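Long-range contacts in triosephosphate isomerase (Toxoplasma gondii, PDB 5UPR), which probably interconverts D-glyceraldehyde 3-phosphate and dihydroxyacetone phosphate in glycolysis and gluconeogenesis, working as a homodimer of the triosephosphate isomerase family: residues Val65-Gln70 with Lys93-Val98; Ser86-Lys91 with Leu128-Ser133. One frame throughout, in Å; residues are numbered along the deposited sequence.

Contact 1 (Val65-Gln70 with Lys93-Val98); sequences VQVAAQ and KNIPWV
Q66 and W97 meet at the edge of the indole. The ring N-H points at the amide oxygen, and NE1 to OE1 of Q66 is 3.0 Å in a fairly straight hydrogen bond (161° at the hydrogen). CG of Q66 is anti to the carbonyl carbon (chi1 -65°), and the chain runs extended beyond it. OE1 lies close to the indole plane, but the amide stands nearly upright to the ring, with 83° between the planes. NE1 of W97 approaches OE1 from above the carbonyl plane. The other amide branch turns to P96, with NE2 of Q66 3.5 Å from CG of P96. Q66 is poorly ordered, so its side-chain details are less certain.

V67 makes the apolar part of the contact. Its CG2 rests against CD of P96 at 4.1 Å and also meets CG2 of I95, the two side chains crossing at about a right angle. CD of P96 also packs on the V67 carbonyl O.

Further on the backbones pair as parallel strands. A69 N donates to W97 O at 3.1 Å. CB of A68 touches CB of W97 at 3.6 Å on one face of the sheet, while A69 and V98 meet on the other.

Strands 65-69 and 97-100 are neighbours in the TIM barrel, joined through helix 87-92. Strands 42-47 and 133-138 flank the pair. W97 meets F11 edge-to-face, and V67 and I95 pack on helix 53-59.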
loop_
_atom_site.group_PDB
_atom_site.type_symbol
_atom_site.label_atom_id
_atom_site.label_comp_id
_atom_site.label_asym_id
_atom_site.label_seq_id
_atom_site.Cartn_x
_atom_site.Cartn_y
_atom_site.Cartn_z
ATOM N N VAL A 65 -19.305 -5.590 -12.648
ATOM C CA VAL A 65 -18.467 -4.871 -11.650
ATOM C C VAL A 65 -17.099 -5.533 -11.522
ATOM O O VAL A 65 -17.007 -6.724 -11.309
ATOM C CB VAL A 65 -19.117 -4.763 -10.261
ATOM C CG1 VAL A 65 -18.257 -3.914 -9.341
ATOM C CG2 VAL A 65 -20.527 -4.159 -10.395
ATOM N N GLN A 66 -16.050 -4.753 -11.677
ATOM C CA GLN A 66 -14.687 -5.216 -11.569
ATOM C C GLN A 66 -14.039 -4.556 -10.366
ATOM O O GLN A 66 -14.495 -3.536 -9.881
ATOM C CB GLN A 66 -13.954 -4.878 -12.854
ATOM C CG GLN A 66 -14.471 -5.601 -14.094
ATOM C CD GLN A 66 -13.523 -5.481 -15.238
ATOM O OE1 GLN A 66 -13.372 -4.430 -15.797
ATOM N NE2 GLN A 66 -12.819 -6.559 -15.545
ATOM N N VAL A 67 -12.938 -5.148 -9.912
ATOM C CA VAL A 67 -12.244 -4.639 -8.712
ATOM C C VAL A 67 -10.946 -3.950 -9.108
ATOM O O VAL A 67 -10.346 -4.268 -10.136
ATOM C CB VAL A 67 -12.006 -5.698 -7.651
ATOM C CG1 VAL A 67 -13.300 -6.421 -7.351
ATOM C CG2 VAL A 67 -11.009 -6.740 -8.145
ATOM N N ALA A 68 -10.527 -3.006 -8.287
ATOM C CA ALA A 68 -9.277 -2.260 -8.442
ATOM C C ALA A 68 -8.482 -2.158 -7.151
ATOM O O ALA A 68 -9.080 -2.088 -6.082
ATOM C CB ALA A 68 -9.556 -0.849 -8.910
ATOM N N ALA A 69 -7.160 -2.041 -7.254
ATOM C CA ALA A 69 -6.395 -1.558 -6.131
ATOM C C ALA A 69 -6.317 -0.041 -6.208
ATOM O O ALA A 69 -6.393 0.538 -7.294
ATOM C CB ALA A 69 -4.967 -2.187 -6.150
ATOM N N GLN A 70 -6.076 0.606 -5.054
ATOM C CA GLN A 70 -5.966 2.080 -4.942
ATOM C C GLN A 70 -4.581 2.661 -5.270
ATOM O O GLN A 70 -4.430 3.911 -5.217
ATOM C CB GLN A 70 -6.374 2.504 -3.513
ATOM C CG GLN A 70 -7.853 2.293 -3.188
ATOM C CD GLN A 70 -8.218 2.666 -1.738
ATOM O OE1 GLN A 70 -7.458 3.428 -1.057
ATOM N NE2 GLN A 70 -9.385 2.173 -1.266
ATOM N N LYS A 93 -3.129 -11.874 -9.124
ATOM C CA LYS A 93 -4.240 -12.082 -8.201
ATOM C C LYS A 93 -5.603 -11.805 -8.914
ATOM O O LYS A 93 -6.654 -11.783 -8.253
ATOM C CB LYS A 93 -4.020 -11.179 -6.971
ATOM C CG LYS A 93 -5.007 -11.246 -5.822
ATOM C CD LYS A 93 -5.138 -12.634 -5.267
ATOM C CE LYS A 93 -5.967 -12.669 -3.961
ATOM N NZ LYS A 93 -6.532 -14.044 -3.758
ATOM N N ASN A 94 -5.593 -11.648 -10.257
ATOM C CA ASN A 94 -6.818 -11.376 -11.046
ATOM C C ASN A 94 -7.554 -10.077 -10.734
ATOM O O ASN A 94 -8.747 -9.986 -10.864
ATOM C CB ASN A 94 -7.812 -12.540 -10.984
ATOM C CG ASN A 94 -7.156 -13.869 -11.204
ATOM O OD1 ASN A 94 -6.648 -14.182 -12.283
ATOM N ND2 ASN A 94 -7.211 -14.717 -10.162
ATOM N N ILE A 95 -6.817 -9.065 -10.335
ATOM C CA ILE A 95 -7.329 -7.731 -10.142
ATOM C C ILE A 95 -7.074 -6.983 -11.452
ATOM O O ILE A 95 -5.910 -6.793 -11.810
ATOM C CB ILE A 95 -6.615 -7.064 -8.957
ATOM C CG1 ILE A 95 -6.881 -7.849 -7.664
ATOM C CG2 ILE A 95 -7.064 -5.595 -8.837
ATOM C CD1 ILE A 95 -5.921 -7.538 -6.528
ATOM N N PRO A 96 -8.160 -6.544 -12.168
ATOM C CA PRO A 96 -7.886 -5.981 -13.514
ATOM C C PRO A 96 -7.549 -4.496 -13.559
ATOM O O PRO A 96 -6.985 -4.080 -14.570
ATOM C CB PRO A 96 -9.164 -6.265 -14.302
ATOM C CG PRO A 96 -10.225 -6.501 -13.256
ATOM C CD PRO A 96 -9.581 -6.884 -11.969
ATOM N N TRP A 97 -7.806 -3.727 -12.483
ATOM C CA TRP A 97 -7.652 -2.291 -12.497
ATOM C C TRP A 97 -6.803 -1.790 -11.348
ATOM O O TRP A 97 -6.801 -2.372 -10.269
ATOM C CB TRP A 97 -9.013 -1.563 -12.409
ATOM C CG TRP A 97 -9.811 -1.659 -13.644
ATOM C CD1 TRP A 97 -10.671 -2.642 -13.944
ATOM C CD2 TRP A 97 -9.869 -0.734 -14.736
ATOM N NE1 TRP A 97 -11.250 -2.425 -15.151
ATOM C CE2 TRP A 97 -10.753 -1.283 -15.694
ATOM C CE3 TRP A 97 -9.228 0.472 -15.024
ATOM C CZ2 TRP A 97 -11.035 -0.674 -16.904
ATOM C CZ3 TRP A 97 -9.489 1.098 -16.252
ATOM C CH2 TRP A 97 -10.391 0.530 -17.156
ATOM N N VAL A 98 -6.152 -0.655 -11.580
ATOM C CA VAL A 98 -5.516 0.119 -10.535
ATOM C C VAL A 98 -5.819 1.626 -10.688
ATOM O O VAL A 98 -5.917 2.114 -11.819
ATOM C CB VAL A 98 -3.993 -0.054 -10.512
ATOM C CG1 VAL A 98 -3.701 -1.474 -10.061
ATOM C CG2 VAL A 98 -3.305 0.269 -11.836
#

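Contact 2 (Ser86-Lys91 with Leu128-Ser133); sequences SPKMIK and LNEGLS
L132 packs its two methyl branches against helix 87-92. CD1 of L132 touches CB of P87 at 3.7 Å. CD2 lies against K91, 3.9 Å from its CB, and also meets CG2 of I90, whose side chain crosses that of L132 at about a right angle. This is the tight, buried part of the contact. V98 of strand 97-100 touches both I90 and L132. P87 packs on A126 and L132 on A127, both of helix 117-129.

The outer side is more open and polar. E130 bends at chi2 (-69°), and its side chain crosses the start of the K88 chain at a slant. OE1 of E130 is 3.5 Å from CG of K88, a contact with the aliphatic part. NZ of K88 stays 4.6 Å from OE1 of E130, too far for a salt bridge. OE2 of E130 has its own partner, a hydrogen bond from NE2 of Q76.

K91 reaches over the turn that ends helix 117-129. Its CG is 3.3 Å from E130 O. The K91 chain bends at chi2 (67°), with CD 3.7 Å from E130 O. NZ bonds to G131 O at 3.1 Å, from above the carbonyl plane. G131, at positive phi, is the C-prime residue of a Schellman motif.

The chemistry is thus divided. Apolar branches fill the inner side, while a lysine ammonium binds a backbone carbonyl just past the helix C-terminus. The ammonium lies beyond the partly negative end of the helix 117-129 dipole, so its charge would probably be favourable there, and K88 may add a weak attraction to E130.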
loop_
_atom_site.group_PDB
_atom_site.type_symbol
_atom_site.label_atom_id
_atom_site.label_comp_id
_atom_site.label_asym_id
_atom_site.label_seq_id
_atom_site.Cartn_x
_atom_site.Cartn_y
_atom_site.Cartn_z
ATOM N N SER A 86 3.216 -4.870 -6.183
ATOM C CA SER A 86 3.622 -4.661 -7.573
ATOM C C SER A 86 2.475 -4.937 -8.558
ATOM O O SER A 86 1.519 -5.703 -8.271
ATOM C CB SER A 86 4.812 -5.543 -7.907
ATOM O OG SER A 86 4.471 -6.915 -7.826
ATOM N N PRO A 87 2.565 -4.323 -9.770
ATOM C CA PRO A 87 1.502 -4.592 -10.730
ATOM C C PRO A 87 1.464 -6.058 -11.143
ATOM O O PRO A 87 0.388 -6.586 -11.456
ATOM C CB PRO A 87 1.851 -3.672 -11.896
ATOM C CG PRO A 87 3.294 -3.240 -11.671
ATOM C CD PRO A 87 3.459 -3.215 -10.181
ATOM N N LYS A 88 2.599 -6.717 -11.153
ATOM C CA LYS A 88 2.626 -8.149 -11.531
ATOM C C LYS A 88 1.852 -8.938 -10.490
ATOM O O LYS A 88 1.069 -9.817 -10.853
ATOM C CB LYS A 88 4.068 -8.613 -11.631
ATOM C CG LYS A 88 4.257 -10.054 -12.070
ATOM C CD LYS A 88 5.763 -10.306 -12.230
ATOM C CE LYS A 88 6.108 -11.735 -12.253
ATOM N NZ LYS A 88 5.976 -12.259 -13.595
HETATM N N MSE A 89 2.052 -8.639 -9.200
HETATM C CA MSE A 89 1.303 -9.324 -8.128
HETATM C C MSE A 89 -0.190 -9.109 -8.269
HETATM O O MSE A 89 -1.012 -10.055 -8.110
HETATM C CB MSE A 89 1.804 -8.780 -6.770
HETATM C CG MSE A 89 1.098 -9.458 -5.627
HETATM SE SE MSE A 89 1.586 -8.674 -3.923
HETATM C CE MSE A 89 3.341 -9.523 -3.712
ATOM N N ILE A 90 -0.549 -7.833 -8.521
ATOM C CA ILE A 90 -1.952 -7.424 -8.588
ATOM C C ILE A 90 -2.605 -8.186 -9.766
ATOM O O ILE A 90 -3.641 -8.795 -9.629
ATOM C CB ILE A 90 -2.060 -5.882 -8.709
ATOM C CG1 ILE A 90 -1.680 -5.232 -7.357
ATOM C CG2 ILE A 90 -3.465 -5.436 -9.078
ATOM C CD1 ILE A 90 -1.343 -3.754 -7.478
ATOM N N LYS A 91 -1.947 -8.185 -10.919
ATOM C CA LYS A 91 -2.490 -8.873 -12.084
ATOM C C LYS A 91 -2.644 -10.388 -11.868
ATOM O O LYS A 91 -3.654 -10.986 -12.239
ATOM C CB LYS A 91 -1.587 -8.614 -13.316
ATOM C CG LYS A 91 -2.019 -9.320 -14.598
ATOM C CD LYS A 91 -3.324 -8.732 -15.070
ATOM C CE LYS A 91 -3.890 -9.460 -16.298
ATOM N NZ LYS A 91 -4.885 -8.538 -16.853
ATOM N N LEU A 128 0.806 -0.952 -16.951
ATOM C CA LEU A 128 0.438 -1.326 -18.330
ATOM C C LEU A 128 1.301 -2.439 -18.872
ATOM O O LEU A 128 0.787 -3.350 -19.545
ATOM C CB LEU A 128 0.519 -0.090 -19.229
ATOM C CG LEU A 128 -0.391 1.089 -18.973
ATOM C CD1 LEU A 128 0.002 2.246 -19.904
ATOM C CD2 LEU A 128 -1.856 0.643 -19.097
ATOM N N ASN A 129 2.610 -2.398 -18.602
ATOM C CA ASN A 129 3.517 -3.513 -18.975
ATOM C C ASN A 129 3.026 -4.854 -18.435
ATOM O O ASN A 129 3.262 -5.836 -19.050
ATOM C CB ASN A 129 4.940 -3.349 -18.456
ATOM C CG ASN A 129 5.755 -2.274 -19.182
ATOM O OD1 ASN A 129 5.382 -1.751 -20.264
ATOM N ND2 ASN A 129 6.917 -1.947 -18.569
ATOM N N GLU A 130 2.392 -4.896 -17.268
ATOM C CA GLU A 130 1.902 -6.164 -16.709
ATOM C C GLU A 130 0.439 -6.462 -17.057
ATOM O O GLU A 130 -0.161 -7.313 -16.418
ATOM C CB GLU A 130 2.088 -6.166 -15.197
ATOM C CG GLU A 130 3.537 -6.138 -14.774
ATOM C CD GLU A 130 4.314 -7.409 -15.065
ATOM O OE1 GLU A 130 3.719 -8.529 -15.148
ATOM O OE2 GLU A 130 5.542 -7.274 -15.180
ATOM N N GLY A 131 -0.123 -5.784 -18.056
ATOM C CA GLY A 131 -1.498 -6.082 -18.476
ATOM C C GLY A 131 -2.643 -5.489 -17.627
ATOM O O GLY A 131 -3.774 -5.838 -17.865
ATOM N N LEU A 132 -2.352 -4.546 -16.724
ATOM C CA LEU A 132 -3.425 -3.902 -15.985
ATOM C C LEU A 132 -4.057 -2.782 -16.777
ATOM O O LEU A 132 -3.425 -2.233 -17.693
ATOM C CB LEU A 132 -2.934 -3.300 -14.635
ATOM C CG LEU A 132 -2.419 -4.362 -13.619
ATOM C CD1 LEU A 132 -1.775 -3.648 -12.462
ATOM C CD2 LEU A 132 -3.594 -5.254 -13.138
ATOM N N SER A 133 -5.328 -2.481 -16.472
ATOM C CA SER A 133 -5.931 -1.190 -16.826
ATOM C C SER A 133 -5.791 -0.185 -15.676
ATOM O O SER A 133 -5.758 -0.551 -14.527
ATOM C CB SER A 133 -7.404 -1.394 -17.191
ATOM O OG SER A 133 -7.489 -2.147 -18.372
#

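Overall arrangement
From the N terminus, two strands (10-15 and 42-47) come before strand 65-69, where contact 1 begins. The chain then forms helix 87-92 and returns beside that strand as 97-100. Contact 1 closes this loop as a parallel beta-alpha-beta crossover. Contact 2 starts inside the same loop, at 86-91, and closes only after helix 117-129, at 128-133. The two contacts cross rather than nest. Their centres are about 10 Å apart, and they touch where V98 N and P96 O probably pair with S133 O and S133 N. Together they tie strands 65-69 and 97-100, and the turn from helix 117-129 into strand 133-138, to one another and to helix 87-92. Both contacts reach the second subunit.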